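Local coordinates for SusD superfamily protein (Bacteroides vulgatus ATCC 8482, PDB 3JQ0), which probably binds nutrient glycans at the outer membrane of a gut bacterium, though its own ligand is not established, at residues P382-R392 with A430-E441; L32-G42 with M54-I62. One frame throughout, in Å; residues are numbered along the deposited sequence.

In the fold
From the N terminus, the chain leaves helix 27-34, turns through the short strand 41-43 and comes back at 54-62, so contact 2 closes a small loop before helix 75-91 begins. Contact 1 forms much later, where helix 430-441 returns beside helix 383-394 after 37 residues of short helices and loops. The two closures follow one another in series; they neither nest nor cross. The centres of contact 1 and contact 2 are about 24 Å apart. They nevertheless touch at the far end of helix 430-441, where Leu439 CD1 packs 3.8 Å from Ile40 CD1. Helix 448-455 packs on both helix 430-441 and the 32-42 segment, giving the two contacts a common neighbour.

Contact 1. Residues P382-R392 with A430-E441; sequences PTEEINAVRER and ALEAILKERLRE
Two nearly parallel helices, 383-392 and 430-441, pack side by side and form a buried contact in the C-terminal part of this SusD-family chain, with segment axes 11.1 Å apart and inclined at 28°. One end is apolar: Pro382 sits by Ala430, and the Ile386 and Ile434 side chains cross at about a right angle, CD1 of Ile386 lying 3.8 Å from CG1 of Ile434. Farther along, charge takes over. Arg390 reaches across with an extended chain, and its NE donates to Glu437 OE1 at 2.8 Å; the bond leaves in the guanidinium plane but meets the oxygen from above the carboxylate. Water 2 joins Arg390 NH2, Glu437 OE1 and the carbonyl of Ala433. Arg392, bent at chi2 (-92°) and chi3, turns NH2 onto the syn side of Glu441 OE2 at 2.8 Å, while water 1 links its NE to Glu441 OE1 and Val389 O. CG1 of Val389 touches both carboxylates, coming to 3.3 Å from Glu441 OE1. Arg315 bridges both glutamates, Arg363 joins Glu441, and Glu242 takes Arg392 NH1. With arginines from several parts of the chain around them, the buried Glu437 and Glu441 probably stay ionised, tying the helices together by paired charge as well as by packing.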
loop_
_atom_site.group_PDB
_atom_site.type_symbol
_atom_site.label_atom_id
_atom_site.label_comp_id
_atom_site.label_asym_id
_atom_site.label_seq_id
_atom_site.Cartn_x
_atom_site.Cartn_y
_atom_site.Cartn_z
ATOM N N PRO A 382 -11.060 0.163 -20.283
ATOM C CA PRO A 382 -10.959 -0.302 -18.889
ATOM C C PRO A 382 -12.322 -0.450 -18.176
ATOM O O PRO A 382 -12.341 -0.653 -16.956
ATOM C CB PRO A 382 -10.198 0.848 -18.220
ATOM C CG PRO A 382 -10.811 2.054 -18.892
ATOM C CD PRO A 382 -10.976 1.644 -20.340
ATOM N N THR A 383 -13.426 -0.301 -18.886
ATOM C CA THR A 383 -14.730 -0.220 -18.251
ATOM C C THR A 383 -15.032 -1.366 -17.310
ATOM O O THR A 383 -15.557 -1.179 -16.222
ATOM C CB THR A 383 -15.836 -0.059 -19.308
ATOM O OG1 THR A 383 -15.631 1.156 -20.051
ATOM C CG2 THR A 383 -17.242 -0.067 -18.691
ATOM N N GLU A 384 -14.749 -2.583 -17.762
ATOM C CA GLU A 384 -15.113 -3.780 -16.982
ATOM C C GLU A 384 -14.431 -3.797 -15.633
ATOM O O GLU A 384 -15.015 -4.137 -14.618
ATOM C CB GLU A 384 -14.757 -5.075 -17.704
ATOM C CG GLU A 384 -15.420 -6.336 -17.069
ATOM C CD GLU A 384 -14.853 -7.625 -17.658
ATOM O OE1 GLU A 384 -14.714 -7.715 -18.912
ATOM O OE2 GLU A 384 -14.478 -8.526 -16.860
ATOM N N GLU A 385 -13.143 -3.516 -15.639
ATOM C CA GLU A 385 -12.343 -3.530 -14.438
ATOM C C GLU A 385 -12.781 -2.448 -13.444
ATOM O O GLU A 385 -12.988 -2.709 -12.246
ATOM C CB GLU A 385 -10.859 -3.339 -14.753
ATOM C CG GLU A 385 -10.184 -4.463 -15.460
ATOM C CD GLU A 385 -10.450 -4.539 -16.952
ATOM O OE1 GLU A 385 -10.914 -3.549 -17.525
ATOM O OE2 GLU A 385 -10.108 -5.574 -17.532
ATOM N N ILE A 386 -12.981 -1.242 -13.948
ATOM C CA ILE A 386 -13.405 -0.146 -13.089
ATOM C C ILE A 386 -14.763 -0.469 -12.468
ATOM O O ILE A 386 -14.978 -0.297 -11.277
ATOM C CB ILE A 386 -13.422 1.221 -13.823
ATOM C CG1 ILE A 386 -12.024 1.566 -14.348
ATOM C CG2 ILE A 386 -14.003 2.294 -12.940
ATOM C CD1 ILE A 386 -11.974 2.776 -15.268
ATOM N N ASN A 387 -15.707 -0.906 -13.306
ATOM C CA ASN A 387 -17.054 -1.172 -12.808
ATOM C C ASN A 387 -17.142 -2.415 -11.943
ATOM O O ASN A 387 -18.039 -2.459 -11.101
ATOM C CB ASN A 387 -18.082 -1.168 -13.946
ATOM C CG ASN A 387 -18.425 0.224 -14.356
ATOM O OD1 ASN A 387 -18.330 1.156 -13.577
ATOM N ND2 ASN A 387 -18.856 0.412 -15.620
ATOM N N ALA A 388 -16.241 -3.395 -12.076
ATOM C CA ALA A 388 -16.254 -4.537 -11.143
ATOM C C ALA A 388 -15.940 -3.997 -9.731
ATOM O O ALA A 388 -16.575 -4.394 -8.758
ATOM C CB ALA A 388 -15.217 -5.585 -11.578
ATOM N N VAL A 389 -14.945 -3.135 -9.617
ATOM C CA VAL A 389 -14.554 -2.538 -8.361
ATOM C C VAL A 389 -15.674 -1.637 -7.813
ATOM O O VAL A 389 -16.032 -1.685 -6.613
ATOM C CB VAL A 389 -13.205 -1.856 -8.436
ATOM C CG1 VAL A 389 -12.870 -1.148 -7.124
ATOM C CG2 VAL A 389 -12.129 -2.851 -8.792
ATOM N N ARG A 390 -16.257 -0.792 -8.665
ATOM C CA ARG A 390 -17.361 0.057 -8.225
ATOM C C ARG A 390 -18.582 -0.726 -7.787
ATOM O O ARG A 390 -19.200 -0.408 -6.778
ATOM C CB ARG A 390 -17.751 1.077 -9.306
ATOM C CG ARG A 390 -16.689 2.097 -9.610
ATOM C CD ARG A 390 -17.127 3.153 -10.591
ATOM N NE ARG A 390 -16.080 4.145 -10.762
ATOM C CZ ARG A 390 -16.198 5.241 -11.485
ATOM N NH1 ARG A 390 -17.341 5.511 -12.105
ATOM N NH2 ARG A 390 -15.176 6.033 -11.683
ATOM N N GLU A 391 -18.930 -1.772 -8.544
ATOM C CA GLU A 391 -20.106 -2.551 -8.190
ATOM C C GLU A 391 -19.933 -3.140 -6.789
ATOM O O GLU A 391 -20.867 -3.203 -5.992
ATOM C CB GLU A 391 -20.369 -3.641 -9.228
ATOM C CG GLU A 391 -21.573 -4.476 -8.878
ATOM C CD GLU A 391 -22.016 -5.455 -9.979
ATOM O OE1 GLU A 391 -21.534 -5.340 -11.116
ATOM O OE2 GLU A 391 -22.893 -6.305 -9.713
ATOM N N ARG A 392 -18.713 -3.601 -6.463
ATOM C CA ARG A 392 -18.446 -4.145 -5.131
ATOM C C ARG A 392 -18.588 -3.050 -4.068
ATOM O O ARG A 392 -19.073 -3.318 -2.973
ATOM C CB ARG A 392 -17.101 -4.822 -5.109
ATOM C CG ARG A 392 -16.813 -5.587 -3.788
ATOM C CD ARG A 392 -16.072 -4.782 -2.702
ATOM N NE ARG A 392 -14.733 -4.364 -3.076
ATOM C CZ ARG A 392 -13.692 -5.189 -3.144
ATOM N NH1 ARG A 392 -13.824 -6.479 -2.864
ATOM N NH2 ARG A 392 -12.516 -4.730 -3.499
ATOM N N ALA A 430 -9.887 8.502 -18.633
ATOM C CA ALA A 430 -9.750 7.195 -17.987
ATOM C C ALA A 430 -8.615 7.123 -16.972
ATOM O O ALA A 430 -8.785 6.505 -15.934
ATOM C CB ALA A 430 -9.600 6.150 -19.064
ATOM N N LEU A 431 -7.475 7.768 -17.252
ATOM C CA LEU A 431 -6.406 7.785 -16.275
ATOM C C LEU A 431 -6.805 8.455 -14.968
ATOM O O LEU A 431 -6.573 7.895 -13.889
ATOM C CB LEU A 431 -5.126 8.451 -16.810
ATOM C CG LEU A 431 -4.388 7.689 -17.888
ATOM C CD1 LEU A 431 -3.193 8.524 -18.339
ATOM C CD2 LEU A 431 -3.935 6.261 -17.453
ATOM N N GLU A 432 -7.452 9.612 -15.032
ATOM C CA GLU A 432 -7.962 10.243 -13.867
ATOM C C GLU A 432 -8.975 9.376 -13.163
ATOM O O GLU A 432 -8.991 9.305 -11.924
ATOM C CB GLU A 432 -8.525 11.612 -14.211
ATOM C CG GLU A 432 -7.486 12.674 -14.507
ATOM C CD GLU A 432 -6.824 13.302 -13.299
ATOM O OE1 GLU A 432 -7.100 12.910 -12.125
ATOM O OE2 GLU A 432 -6.029 14.243 -13.538
ATOM N N ALA A 433 -9.847 8.718 -13.917
ATOM C CA ALA A 433 -10.852 7.877 -13.279
ATOM C C ALA A 433 -10.214 6.740 -12.490
ATOM O O ALA A 433 -10.707 6.369 -11.425
ATOM C CB ALA A 433 -11.858 7.300 -14.305
ATOM N N ILE A 434 -9.133 6.164 -13.007
ATOM C CA ILE A 434 -8.448 5.065 -12.319
ATOM C C ILE A 434 -7.708 5.610 -11.094
ATOM O O ILE A 434 -7.725 4.971 -10.045
ATOM C CB ILE A 434 -7.522 4.303 -13.259
ATOM C CG1 ILE A 434 -8.359 3.598 -14.342
ATOM C CG2 ILE A 434 -6.720 3.245 -12.486
ATOM C CD1 ILE A 434 -7.529 3.139 -15.541
ATOM N N LEU A 435 -7.099 6.800 -11.189
ATOM C CA LEU A 435 -6.500 7.407 -9.989
ATOM C C LEU A 435 -7.562 7.588 -8.908
ATOM O O LEU A 435 -7.310 7.291 -7.744
ATOM C CB LEU A 435 -5.847 8.746 -10.294
ATOM C CG LEU A 435 -4.538 8.702 -11.058
ATOM C CD1 LEU A 435 -4.100 10.146 -11.319
ATOM C CD2 LEU A 435 -3.444 7.939 -10.324
ATOM N N LYS A 436 -8.734 8.079 -9.284
ATOM C CA LYS A 436 -9.818 8.308 -8.323
ATOM C C LYS A 436 -10.237 7.001 -7.708
ATOM O O LYS A 436 -10.468 6.900 -6.503
ATOM C CB LYS A 436 -10.960 9.005 -9.055
ATOM C CG LYS A 436 -12.265 9.119 -8.239
ATOM C CD LYS A 436 -13.323 9.985 -8.917
ATOM C CE LYS A 436 -13.910 9.367 -10.169
ATOM N NZ LYS A 436 -14.854 10.314 -10.856
ATOM N N GLU A 437 -10.367 5.969 -8.541
ATOM C CA GLU A 437 -10.821 4.666 -8.058
ATOM C C GLU A 437 -9.811 4.105 -7.058
ATOM O O GLU A 437 -10.205 3.566 -6.009
ATOM C CB GLU A 437 -11.087 3.703 -9.192
ATOM C CG GLU A 437 -11.997 2.559 -8.777
ATOM C CD GLU A 437 -13.397 3.020 -8.429
ATOM O OE1 GLU A 437 -13.871 4.022 -9.042
ATOM O OE2 GLU A 437 -14.018 2.417 -7.531
ATOM N N ARG A 438 -8.528 4.194 -7.368
ATOM C CA ARG A 438 -7.504 3.707 -6.484
ATOM C C ARG A 438 -7.447 4.488 -5.185
ATOM O O ARG A 438 -7.189 3.925 -4.112
ATOM C CB ARG A 438 -6.117 3.686 -7.160
ATOM C CG ARG A 438 -6.008 2.655 -8.253
ATOM C CD ARG A 438 -4.605 2.585 -8.838
ATOM N NE ARG A 438 -3.618 2.086 -7.938
ATOM C CZ ARG A 438 -3.422 0.826 -7.638
ATOM N NH1 ARG A 438 -4.179 -0.124 -8.140
ATOM N NH2 ARG A 438 -2.418 0.499 -6.816
ATOM N N LEU A 439 -7.700 5.795 -5.251
ATOM C CA LEU A 439 -7.733 6.622 -4.052
ATOM C C LEU A 439 -8.832 6.107 -3.099
ATOM O O LEU A 439 -8.615 5.904 -1.911
ATOM C CB LEU A 439 -7.921 8.102 -4.408
ATOM C CG LEU A 439 -8.086 9.071 -3.246
ATOM C CD1 LEU A 439 -7.002 8.994 -2.205
ATOM C CD2 LEU A 439 -8.278 10.459 -3.779
ATOM N N ARG A 440 -10.022 5.924 -3.662
ATOM C CA ARG A 440 -11.153 5.434 -2.895
ATOM C C ARG A 440 -10.916 4.037 -2.353
ATOM O O ARG A 440 -11.409 3.703 -1.249
ATOM C CB ARG A 440 -12.420 5.478 -3.778
ATOM C CG ARG A 440 -12.900 6.892 -4.042
ATOM C CD ARG A 440 -14.083 6.931 -4.987
ATOM N NE ARG A 440 -14.613 8.290 -5.080
ATOM C CZ ARG A 440 -15.438 8.731 -6.020
ATOM N NH1 ARG A 440 -15.749 7.983 -7.060
ATOM N NH2 ARG A 440 -15.903 9.966 -5.913
ATOM N N GLU A 441 -10.226 3.171 -3.091
ATOM C CA GLU A 441 -10.107 1.765 -2.788
ATOM C C GLU A 441 -8.994 1.516 -1.738
ATOM O O GLU A 441 -9.111 0.543 -0.981
ATOM C CB GLU A 441 -9.795 1.017 -4.097
ATOM C CG GLU A 441 -9.782 -0.485 -3.987
ATOM C CD GLU A 441 -11.117 -1.156 -3.628
ATOM O OE1 GLU A 441 -12.167 -0.542 -3.917
ATOM O OE2 GLU A 441 -11.064 -2.331 -3.132
HETATM O O HOH W 1 -14.563 -1.770 -4.062
HETATM O O HOH W 2 -13.061 6.285 -10.159
#

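Contact 2. Residues L32-G42 with M54-I62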
loop_
_atom_site.group_PDB
_atom_site.type_symbol
_atom_site.label_atom_id
_atom_site.label_comp_id
_atom_site.label_asym_id
_atom_site.label_seq_id
_atom_site.Cartn_x
_atom_site.Cartn_y
_atom_site.Cartn_z
ATOM N N LEU A 32 4.633 4.175 4.469
ATOM C CA LEU A 32 5.194 5.511 4.415
ATOM C C LEU A 32 5.736 5.867 3.040
ATOM O O LEU A 32 5.609 7.018 2.590
ATOM C CB LEU A 32 6.321 5.685 5.447
ATOM C CG LEU A 32 5.933 5.654 6.945
ATOM C CD1 LEU A 32 7.226 5.811 7.773
ATOM C CD2 LEU A 32 4.868 6.673 7.287
ATOM N N LEU A 33 6.386 4.901 2.388
ATOM C CA LEU A 33 6.946 5.149 1.082
ATOM C C LEU A 33 5.858 5.322 0.037
ATOM O O LEU A 33 6.049 6.097 -0.922
ATOM C CB LEU A 33 7.857 3.967 0.668
ATOM C CG LEU A 33 9.164 3.865 1.457
ATOM C CD1 LEU A 33 9.878 2.583 1.066
ATOM C CD2 LEU A 33 10.051 5.069 1.206
ATOM N N GLY A 34 4.722 4.640 0.196
ATOM C CA GLY A 34 3.747 4.593 -0.870
ATOM C C GLY A 34 2.564 5.525 -0.768
ATOM O O GLY A 34 1.836 5.657 -1.762
ATOM N N GLU A 35 2.376 6.222 0.375
ATOM C CA GLU A 35 1.149 6.987 0.594
ATOM C C GLU A 35 1.280 8.422 1.109
ATOM O O GLU A 35 0.777 9.328 0.436
ATOM C CB GLU A 35 0.126 6.148 1.347
ATOM C CG GLU A 35 -1.129 6.866 1.743
ATOM C CD GLU A 35 -2.211 5.946 2.298
ATOM O OE1 GLU A 35 -2.241 4.760 1.913
ATOM O OE2 GLU A 35 -3.055 6.414 3.108
ATOM N N PRO A 36 1.877 8.680 2.288
ATOM C CA PRO A 36 1.691 9.992 2.912
ATOM C C PRO A 36 2.345 11.204 2.287
ATOM O O PRO A 36 2.021 12.312 2.735
ATOM C CB PRO A 36 2.159 9.793 4.361
ATOM C CG PRO A 36 2.101 8.339 4.591
ATOM C CD PRO A 36 2.419 7.723 3.271
ATOM N N ARG A 37 3.220 11.049 1.295
ATOM C CA ARG A 37 3.693 12.235 0.567
ATOM C C ARG A 37 2.677 12.841 -0.399
ATOM O O ARG A 37 2.921 13.916 -0.925
ATOM C CB ARG A 37 5.010 11.916 -0.155
ATOM C CG ARG A 37 6.182 11.700 0.762
ATOM C CD ARG A 37 7.492 11.461 0.054
ATOM N NE ARG A 37 7.845 12.669 -0.677
ATOM C CZ ARG A 37 8.883 12.772 -1.500
ATOM N NH1 ARG A 37 9.705 11.764 -1.678
ATOM N NH2 ARG A 37 9.112 13.937 -2.111
ATOM N N ALA A 38 1.547 12.164 -0.630
ATOM C CA ALA A 38 0.512 12.670 -1.534
ATOM C C ALA A 38 -0.456 13.560 -0.761
ATOM O O ALA A 38 -0.007 14.347 0.080
ATOM C CB ALA A 38 -0.136 11.494 -2.308
ATOM N N ASP A 39 -1.756 13.482 -1.063
ATOM C CA ASP A 39 -2.709 14.525 -0.720
ATOM C C ASP A 39 -3.719 14.126 0.362
ATOM O O ASP A 39 -4.578 14.941 0.740
ATOM C CB ASP A 39 -3.445 15.013 -1.975
ATOM C CG ASP A 39 -4.016 13.919 -2.869
ATOM O OD1 ASP A 39 -3.750 12.706 -2.644
ATOM O OD2 ASP A 39 -4.726 14.312 -3.841
ATOM N N ILE A 40 -3.617 12.936 0.949
ATOM C CA ILE A 40 -4.599 12.501 1.931
ATOM C C ILE A 40 -4.477 13.237 3.277
ATOM O O ILE A 40 -5.487 13.542 3.912
ATOM C CB ILE A 40 -4.548 10.972 2.112
ATOM C CG1 ILE A 40 -5.014 10.249 0.848
ATOM C CG2 ILE A 40 -5.346 10.526 3.360
ATOM C CD1 ILE A 40 -4.609 8.786 0.785
ATOM N N TYR A 41 -3.238 13.458 3.694
ATOM C CA TYR A 41 -2.932 13.984 5.010
ATOM C C TYR A 41 -2.463 15.424 4.935
ATOM O O TYR A 41 -2.397 16.004 3.864
ATOM C CB TYR A 41 -1.868 13.118 5.743
ATOM C CG TYR A 41 -2.157 11.648 5.718
ATOM C CD1 TYR A 41 -2.943 11.043 6.672
ATOM C CD2 TYR A 41 -1.696 10.862 4.679
ATOM C CE1 TYR A 41 -3.238 9.699 6.607
ATOM C CE2 TYR A 41 -1.990 9.522 4.582
ATOM C CZ TYR A 41 -2.799 8.921 5.568
ATOM O OH TYR A 41 -3.109 7.584 5.537
ATOM N N GLY A 42 -2.142 16.013 6.093
ATOM C CA GLY A 42 -1.560 17.343 6.161
ATOM C C GLY A 42 -2.235 18.274 7.137
ATOM O O GLY A 42 -1.638 19.285 7.522
HETATM N N MSE A 54 6.152 13.899 11.404
HETATM C CA MSE A 54 5.384 13.168 10.373
HETATM C C MSE A 54 4.845 14.134 9.299
HETATM O O MSE A 54 4.652 13.707 8.146
HETATM C CB MSE A 54 4.251 12.384 10.993
HETATM C CG MSE A 54 4.662 11.299 11.946
HETATM SE SE MSE A 54 6.044 10.096 11.387
HETATM C CE MSE A 54 5.288 9.417 9.871
ATOM N N GLU A 55 4.617 15.394 9.664
ATOM C CA GLU A 55 4.083 16.351 8.722
ATOM C C GLU A 55 5.025 16.594 7.553
ATOM O O GLU A 55 4.587 17.109 6.522
ATOM C CB GLU A 55 3.776 17.681 9.447
ATOM C CG GLU A 55 4.953 18.516 9.916
ATOM C CD GLU A 55 5.744 18.041 11.126
ATOM O OE1 GLU A 55 5.286 17.103 11.840
ATOM O OE2 GLU A 55 6.811 18.632 11.403
ATOM N N ARG A 56 6.303 16.279 7.694
ATOM C CA ARG A 56 7.204 16.510 6.583
ATOM C C ARG A 56 6.899 15.640 5.378
ATOM O O ARG A 56 7.350 15.960 4.286
ATOM C CB ARG A 56 8.646 16.337 7.008
ATOM C CG ARG A 56 9.059 17.345 8.020
ATOM C CD ARG A 56 10.563 17.369 8.093
ATOM N NE ARG A 56 11.030 18.377 9.020
ATOM C CZ ARG A 56 11.659 19.472 8.682
ATOM N NH1 ARG A 56 12.006 19.696 7.428
ATOM N NH2 ARG A 56 11.989 20.312 9.668
ATOM N N LEU A 57 6.140 14.564 5.587
ATOM C CA LEU A 57 5.661 13.759 4.455
ATOM C C LEU A 57 4.581 14.500 3.650
ATOM O O LEU A 57 4.835 14.835 2.488
ATOM C CB LEU A 57 5.285 12.335 4.880
ATOM C CG LEU A 57 6.385 11.537 5.538
ATOM C CD1 LEU A 57 5.922 10.123 5.839
ATOM C CD2 LEU A 57 7.691 11.558 4.813
ATOM N N PRO A 58 3.414 14.822 4.231
ATOM C CA PRO A 58 2.430 15.551 3.399
ATOM C C PRO A 58 2.934 16.928 2.933
ATOM O O PRO A 58 2.538 17.382 1.860
ATOM C CB PRO A 58 1.188 15.684 4.303
ATOM C CG PRO A 58 1.725 15.440 5.682
ATOM C CD PRO A 58 2.811 14.409 5.497
ATOM N N PHE A 59 3.780 17.591 3.703
ATOM C CA PHE A 59 4.304 18.892 3.294
ATOM C C PHE A 59 5.485 18.771 2.339
ATOM O O PHE A 59 5.954 19.766 1.802
ATOM C CB PHE A 59 4.681 19.751 4.515
ATOM C CG PHE A 59 3.484 20.315 5.215
ATOM C CD1 PHE A 59 2.685 19.643 6.102
ATOM C CD2 PHE A 59 3.085 21.631 4.873
ATOM C CE1 PHE A 59 1.540 20.229 6.699
ATOM C CE2 PHE A 59 1.946 22.207 5.460
ATOM C CZ PHE A 59 1.212 21.481 6.399
ATOM N N ASN A 60 5.982 17.565 2.127
ATOM C CA ASN A 60 7.117 17.354 1.244
ATOM C C ASN A 60 8.282 18.280 1.634
ATOM O O ASN A 60 8.881 18.975 0.802
ATOM C CB ASN A 60 6.748 17.436 -0.233
ATOM C CG ASN A 60 6.010 16.215 -0.658
ATOM O OD1 ASN A 60 6.660 15.215 -0.942
ATOM N ND2 ASN A 60 4.673 16.236 -0.649
ATOM N N THR A 61 8.585 18.268 2.924
ATOM C CA THR A 61 9.671 19.044 3.486
ATOM C C THR A 61 10.764 18.160 4.066
ATOM O O THR A 61 11.679 18.618 4.762
ATOM C CB THR A 61 9.175 20.054 4.521
ATOM O OG1 THR A 61 8.408 19.337 5.491
ATOM C CG2 THR A 61 8.374 21.191 3.874
ATOM N N ILE A 62 10.761 16.872 3.760
ATOM C CA ILE A 62 11.920 16.001 4.028
ATOM C C ILE A 62 13.138 16.576 3.312
ATOM O O ILE A 62 13.021 17.174 2.221
ATOM C CB ILE A 62 11.653 14.523 3.623
ATOM C CG1 ILE A 62 11.289 14.367 2.149
ATOM C CG2 ILE A 62 10.596 13.888 4.551
ATOM C CD1 ILE A 62 11.096 12.911 1.713
HETATM O O HOH W 3 1.456 16.625 -0.506
#
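Met54 and Leu57 bring their side chains against the end of helix 27-34, opening a contact between two irregular segments, each containing a type I beta turn: Glu35 to Ala38 in one, Leu57 to Asn60 in the other. Met54, a selenomethionine at the start of a short 3-10 segment, is bent at chi2 and chi3, which carries CE to 3.8 Å from Leu32 CD2. Leu57 CD1 reaches the same leucine methyl and also packs on Pro36 CB, while the Leu57 carbonyl oxygen receives a CH...O contact from Arg37 CA at 3.4 Å.

Pro58 fits closely against the backbone of the first segment. Its CB lies 3.6 Å from Tyr41 O and also packs on Gly42 CA; the positive phi of Gly42 suits a residue without a side chain. Phe59 follows at the more exposed margin, its CE1 3.4 Å from Gly42 O. Water 3 lies within hydrogen-bonding distance of the carbonyl oxygens of Ala38 and Pro58, and Ser465 also bonds Pro58 O.

Asn60 holds the two turns together through both ends of its amide. ND2 donates to Arg37 O at 2.9 Å, nearly straight at 166° and on a lone pair in the carbonyl plane. OD1 in turn accepts two bonds from Arg37, whose chain bends at chi3 (65°) to present NE and NH2 side-on. The guanidinium and amide planes are 51° apart. The backbone oxygens of Arg470 and Leu472 take further guanidinium hydrogens, and Trp473 adds a cation-pi contact, so the buried arginine also ties these turns to the C-terminal region. Ile62 completes the segment by setting CD1 over one face of that guanidinium, offset toward the rim, 3.8 Å from Arg37 NH1.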